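Side-chain contact in phosphate ABC transporter, phosphate-binding protein (Clostridium perfringens, PDB 4Q8R), which probably captures phosphate outside the membrane with high affinity and delivers it to an ABC-type phosphate transporter: residues Ile159-Leu162 against Val163-Asn166. Residues are numbered along the deposited sequence; the frame is centred on the assembly and turned at random. Where two conformers were deposited one is given.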
loop_
_atom_site.group_PDB
_atom_site.type_symbol
_atom_site.label_atom_id
_atom_site.label_comp_id
_atom_site.label_asym_id
_atom_site.label_seq_id
_atom_site.Cartn_x
_atom_site.Cartn_y
_atom_site.Cartn_z
ATOM N N ILE A 159 0.969 -11.046 2.414
ATOM C CA ILE A 159 -0.401 -10.984 2.826
ATOM C C ILE A 159 -1.317 -11.556 1.725
ATOM O O ILE A 159 -2.271 -12.279 2.012
ATOM C CB ILE A 159 -0.784 -9.610 3.381
ATOM C CG1 ILE A 159 -2.129 -9.655 4.153
ATOM C CG2 ILE A 159 -0.879 -8.535 2.318
ATOM C CD1 ILE A 159 -2.319 -8.448 5.127
ATOM N N LYS A 160 -1.002 -11.246 0.479
ATOM C CA LYS A 160 -1.770 -11.800 -0.620
ATOM C C LYS A 160 -1.680 -13.360 -0.590
ATOM O O LYS A 160 -2.694 -14.041 -0.729
ATOM C CB LYS A 160 -1.223 -11.286 -1.961
ATOM C CG LYS A 160 -1.975 -11.736 -3.196
ATOM C CD LYS A 160 -1.428 -10.978 -4.382
ATOM C CE LYS A 160 -2.108 -11.435 -5.637
ATOM N NZ LYS A 160 -1.609 -10.719 -6.839
ATOM N N SER A 161 -0.481 -13.886 -0.421
ATOM C CA SER A 161 -0.246 -15.334 -0.427
ATOM C C SER A 161 -1.020 -15.986 0.715
ATOM O O SER A 161 -1.635 -17.034 0.540
ATOM C CB SER A 161 1.229 -15.642 -0.283
ATOM O OG SER A 161 1.949 -15.337 -1.459
ATOM N N LEU A 162 -1.030 -15.367 1.876
ATOM C CA LEU A 162 -1.789 -15.950 2.996
ATOM C C LEU A 162 -3.297 -16.075 2.690
ATOM O O LEU A 162 -3.935 -17.142 2.926
ATOM C CB LEU A 162 -1.489 -15.197 4.299
ATOM C CG LEU A 162 -1.621 -16.022 5.576
ATOM C CD1 LEU A 162 -0.769 -17.260 5.483
ATOM C CD2 LEU A 162 -1.292 -15.189 6.807
ATOM N N VAL A 163 -3.854 -15.004 2.150
ATOM C CA VAL A 163 -5.262 -14.944 1.801
ATOM C C VAL A 163 -5.540 -15.962 0.676
ATOM O O VAL A 163 -6.525 -16.718 0.737
ATOM C CB VAL A 163 -5.701 -13.536 1.454
ATOM C CG1 VAL A 163 -7.122 -13.516 0.896
ATOM C CG2 VAL A 163 -5.591 -12.606 2.645
ATOM N N GLN A 164 -4.636 -16.041 -0.294
ATOM C CA GLN A 164 -4.753 -17.038 -1.348
ATOM C C GLN A 164 -4.781 -18.459 -0.799
ATOM O O GLN A 164 -5.360 -19.342 -1.434
ATOM C CB GLN A 164 -3.638 -16.991 -2.368
ATOM C CG GLN A 164 -3.700 -15.798 -3.282
ATOM C CD GLN A 164 -2.422 -15.635 -4.117
ATOM O OE1 GLN A 164 -1.316 -15.979 -3.666
ATOM N NE2 GLN A 164 -2.560 -15.150 -5.355
ATOM N N GLY A 165 -4.116 -18.671 0.341
ATOM C CA GLY A 165 -3.949 -19.995 0.900
ATOM C C GLY A 165 -4.930 -20.427 1.969
ATOM O O GLY A 165 -4.812 -21.556 2.494
ATOM N N ASN A 166 -5.848 -19.555 2.318
ATOM C CA ASN A 166 -6.748 -19.817 3.443
ATOM C C ASN A 166 -8.133 -19.306 3.179
ATOM O O ASN A 166 -8.370 -18.101 3.134
ATOM C CB ASN A 166 -6.220 -19.197 4.748
ATOM C CG ASN A 166 -6.969 -19.742 6.030
ATOM O OD1 ASN A 166 -8.195 -19.802 6.060
ATOM N ND2 ASN A 166 -6.219 -20.076 7.101
#
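Lys-160 and Gln-164, one helical turn apart, run obliquely across each other in helix 156-164. The amide of Gln-164 lies against the lysine's aliphatic stem, NE2 being 3.8 Å from Lys-160 CE and CD 4.0 Å from Lys-160 CG. CG of Gln-164 stands beside its own backbone N (chi1 -72°), which lays the chain back over the preceding turn, with CG 3.3 Å from Lys-160 O. That carbonyl takes a nearly straight bond from Gln-164 N at 2.8 Å. One residue earlier in the same i+4 to i pattern, Val-163 N bonds Ile-159 O at 3.2 Å, and the branched valine sets its CG2 close to the same oxygen. Here the helix is packed through the buried, branched Ile-159 on strands 121-125 and 151-153 of the mixed sheet in this periplasmic-binding-protein fold. Gly-165 N is shared weakly between Ser-161 O and Leu-162 O, and this exposed glycine leads to the extended Asn-166. Farther out, the lysine is long enough for NZ to form a salt bridge with Asp-179 and to bond Tyr-177 O, while Gln-164 NE2 is held by Ser-181 OG.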